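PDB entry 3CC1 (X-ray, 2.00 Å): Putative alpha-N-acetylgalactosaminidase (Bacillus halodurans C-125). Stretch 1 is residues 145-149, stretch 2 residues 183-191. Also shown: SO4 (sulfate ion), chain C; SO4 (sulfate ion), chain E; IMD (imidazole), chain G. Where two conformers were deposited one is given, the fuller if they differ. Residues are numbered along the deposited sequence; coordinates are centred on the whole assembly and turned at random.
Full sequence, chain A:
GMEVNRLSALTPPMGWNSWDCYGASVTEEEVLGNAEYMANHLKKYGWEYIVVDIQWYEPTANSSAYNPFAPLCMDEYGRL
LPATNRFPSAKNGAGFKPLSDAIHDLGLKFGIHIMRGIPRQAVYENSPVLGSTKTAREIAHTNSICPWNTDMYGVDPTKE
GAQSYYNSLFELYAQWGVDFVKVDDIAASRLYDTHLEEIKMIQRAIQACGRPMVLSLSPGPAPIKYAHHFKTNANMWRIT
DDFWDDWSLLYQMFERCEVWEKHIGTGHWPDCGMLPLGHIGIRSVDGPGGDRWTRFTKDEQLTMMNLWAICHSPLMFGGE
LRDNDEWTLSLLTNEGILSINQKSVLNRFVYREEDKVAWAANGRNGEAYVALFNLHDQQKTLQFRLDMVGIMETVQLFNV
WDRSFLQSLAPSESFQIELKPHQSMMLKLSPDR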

# COMPACT_ATOMS: atom_id res chain seq x y z
N ILE A 145 -23.21 -18.72 -10.87
CA ILE A 145 -23.67 -17.66 -11.74
C ILE A 145 -22.56 -16.64 -11.92
O ILE A 145 -21.57 -16.68 -11.23
CB ILE A 145 -24.92 -16.98 -11.18
CG1 ILE A 145 -24.59 -16.36 -9.87
CG2 ILE A 145 -26.08 -17.97 -10.96
CD1 ILE A 145 -25.20 -15.10 -9.74
N CYS A 146 -22.76 -15.72 -12.84
CA CYS A 146 -21.82 -14.67 -13.09
C CYS A 146 -22.43 -13.42 -12.50
O CYS A 146 -23.58 -13.12 -12.80
CB CYS A 146 -21.60 -14.47 -14.58
SG CYS A 146 -20.61 -12.99 -14.94
N PRO A 147 -21.69 -12.72 -11.61
CA PRO A 147 -22.35 -11.61 -10.94
C PRO A 147 -22.57 -10.39 -11.81
O PRO A 147 -23.33 -9.56 -11.41
CB PRO A 147 -21.39 -11.26 -9.80
CG PRO A 147 -20.14 -11.83 -10.15
CD PRO A 147 -20.40 -13.02 -10.98
N TRP A 148 -21.99 -10.33 -12.99
CA TRP A 148 -22.10 -9.12 -13.81
C TRP A 148 -22.91 -9.32 -15.10
O TRP A 148 -23.06 -8.41 -15.92
CB TRP A 148 -20.71 -8.55 -14.12
CG TRP A 148 -19.65 -9.50 -14.52
CD1 TRP A 148 -18.73 -10.09 -13.70
CD2 TRP A 148 -19.33 -9.93 -15.85
NE1 TRP A 148 -17.89 -10.87 -14.42
CE2 TRP A 148 -18.22 -10.80 -15.75
CE3 TRP A 148 -19.89 -9.69 -17.10
CZ2 TRP A 148 -17.65 -11.43 -16.86
CZ3 TRP A 148 -19.30 -10.31 -18.23
CH2 TRP A 148 -18.19 -11.16 -18.09
N ASN A 149 -23.47 -10.53 -15.22
CA ASN A 149 -24.22 -10.92 -16.41
C ASN A 149 -25.09 -12.15 -16.22
O ASN A 149 -24.61 -13.23 -15.89
CB ASN A 149 -23.22 -11.16 -17.54
CG ASN A 149 -23.86 -11.80 -18.75
OD1 ASN A 149 -24.10 -13.01 -18.77
ND2 ASN A 149 -24.12 -10.98 -19.78
N VAL A 183 -12.81 -16.86 -23.59
CA VAL A 183 -13.87 -17.18 -22.62
C VAL A 183 -13.81 -16.14 -21.50
O VAL A 183 -12.78 -15.95 -20.83
CB VAL A 183 -13.74 -18.61 -22.08
CG1 VAL A 183 -14.97 -19.01 -21.24
CG2 VAL A 183 -13.46 -19.58 -23.25
N ASP A 184 -14.93 -15.43 -21.34
CA ASP A 184 -15.14 -14.50 -20.23
C ASP A 184 -15.87 -15.19 -19.05
O ASP A 184 -16.47 -16.27 -19.20
CB ASP A 184 -15.89 -13.26 -20.75
CG ASP A 184 -15.03 -12.44 -21.79
OD1 ASP A 184 -13.79 -12.28 -21.59
OD2 ASP A 184 -15.57 -11.92 -22.77
N ASP A 185 -15.77 -14.57 -17.88
CA ASP A 185 -16.30 -15.15 -16.62
C ASP A 185 -15.67 -16.49 -16.27
O ASP A 185 -16.30 -17.37 -15.71
CB ASP A 185 -17.80 -15.39 -16.67
CG ASP A 185 -18.38 -15.78 -15.29
OD1 ASP A 185 -17.90 -15.21 -14.28
OD2 ASP A 185 -19.27 -16.67 -15.21
N ILE A 186 -14.40 -16.61 -16.62
CA ILE A 186 -13.67 -17.85 -16.45
C ILE A 186 -12.65 -17.72 -15.33
O ILE A 186 -12.24 -18.72 -14.78
CB ILE A 186 -13.03 -18.31 -17.80
CG1 ILE A 186 -12.76 -19.81 -17.75
CG2 ILE A 186 -11.78 -17.47 -18.15
CD1 ILE A 186 -14.03 -20.70 -17.51
N ALA A 187 -12.26 -16.49 -14.99
CA ALA A 187 -11.57 -16.25 -13.73
C ALA A 187 -12.65 -16.26 -12.58
O ALA A 187 -13.87 -16.24 -12.83
CB ALA A 187 -10.76 -14.90 -13.77
N ALA A 188 -12.20 -16.32 -11.34
CA ALA A 188 -13.10 -16.17 -10.19
C ALA A 188 -13.59 -14.71 -10.12
O ALA A 188 -12.80 -13.79 -10.02
CB ALA A 188 -12.40 -16.58 -8.90
N SER A 189 -14.91 -14.51 -10.19
CA SER A 189 -15.48 -13.14 -10.18
C SER A 189 -15.26 -12.45 -8.83
O SER A 189 -15.26 -11.21 -8.73
CB SER A 189 -16.98 -13.18 -10.49
OG SER A 189 -17.73 -13.85 -9.47
N ARG A 190 -15.10 -13.29 -7.80
CA ARG A 190 -15.01 -12.85 -6.39
C ARG A 190 -13.80 -13.53 -5.75
O ARG A 190 -13.79 -13.81 -4.55
CB ARG A 190 -16.29 -13.21 -5.59
CG ARG A 190 -17.55 -12.51 -6.08
CD ARG A 190 -17.32 -11.03 -6.11
NE ARG A 190 -18.50 -10.25 -6.51
CZ ARG A 190 -18.60 -9.56 -7.64
NH1 ARG A 190 -17.60 -9.56 -8.51
NH2 ARG A 190 -19.68 -8.85 -7.90
N LEU A 191 -12.84 -13.86 -6.61
CA LEU A 191 -11.51 -14.39 -6.22
C LEU A 191 -11.55 -15.88 -5.80
O LEU A 191 -10.74 -16.67 -6.25
CB LEU A 191 -10.85 -13.48 -5.16
CG LEU A 191 -10.44 -12.07 -5.64
S SO4 C . -12.98 -12.87 -16.49
O1 SO4 C . -13.41 -13.05 -15.10
O2 SO4 C . -14.10 -12.41 -17.36
O3 SO4 C . -12.60 -14.21 -16.95
O4 SO4 C . -11.87 -11.94 -16.59
S SO4 E . -18.35 -6.40 -10.71
O1 SO4 E . -17.40 -5.38 -11.22
O2 SO4 E . -17.69 -7.71 -10.83
O3 SO4 E . -19.63 -6.42 -11.45
O4 SO4 E . -18.64 -6.12 -9.31
N1 IMD G . -16.16 -7.27 -20.47
C2 IMD G . -16.14 -8.55 -20.91
N3 IMD G . -16.07 -8.53 -22.27
C4 IMD G . -16.06 -7.24 -22.66
C5 IMD G . -16.11 -6.45 -21.53
O HOH W 1 -15.80 -13.41 -13.56

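The contact between residues 145-149 and 183-191 is a small packing contact between two mostly irregular segments, the second of which includes strand residues 183-184, closed by van der Waals fit and one bridging water rather than by any direct hydrogen bond or salt bridge. It illustrates a general principle: polar groups can pack against carbon across an interface without bonding across it, provided that they find hydrogen-bond partners in other directions.

Only 287 Å² is buried, both sides summed, and most of the first stretch's share comes from Pro 147 and Trp 148. These two residues occupy the middle of a type I turn running from Cys 146 to Asn 149. The turn is steadied by a long hydrogen bond from Trp 148 N to Cys 146 SG, 3.6 Å, for which the t rotamer of the cysteine places the sulfur. Proline suits its position, since its ring fixes phi near the -74° observed here and offers a compact surface whose CA-to-CB bond points toward the second stretch. Pro 147 CD lies 3.2 Å from Ser 189 OG, a close approach for which the small serine side chain, in the p rotamer, is well sized; its hydroxyl is hydrogen-bonded to a residue just beyond one of the stretches.

The same proline also meets Arg 190. Its CB sits over one face of the guanidinium, 3.5 Å from Arg 190 NH2, so that the flat group is covered by carbon while its N-H bonds remain free to point outward in its plane. The arginine uses them: NH1 donates to Ser 189 O at 2.9 Å and to O2 of the chain E sulfate at 3.0 Å. Although its CA-to-CB bond runs sideways, the long side chain brings the guanidinium back to the proline.

Trp 148 works by its edge. Its CA-to-CB bond also points sideways, but the indole reaches across, so that CZ2 lies 3.8 Å from Asp 185 N and CH2 lies 4.1 Å from Asp 184 CB. A large, flat ring suits this place because it spans the gap and touches two consecutive residues. The backbone amide it approaches is not left unpaired, for Asp 185 N donates to O2 of the chain C sulfate at 2.8 Å. That ion, probably from the crystallisation liquor, also accepts from Ile 186 N and Ala 187 N through its O3, each at 3.0 Å.

Asp 185 is the polar residue most deeply involved. Its CA-to-CB bond points toward the first stretch, and OD2 comes within 3.3 Å of Cys 146 CB while finding its hydrogen-bond partner elsewhere in the structure. The other carboxylate oxygen, OD1, accepts from water 1 at 2.9 Å. That water also accepts a weak hydrogen bond from Trp 148 NE1 at 3.4 Å, linking the stretches indirectly, and donates to O1 of the chain C sulfate at 2.9 Å.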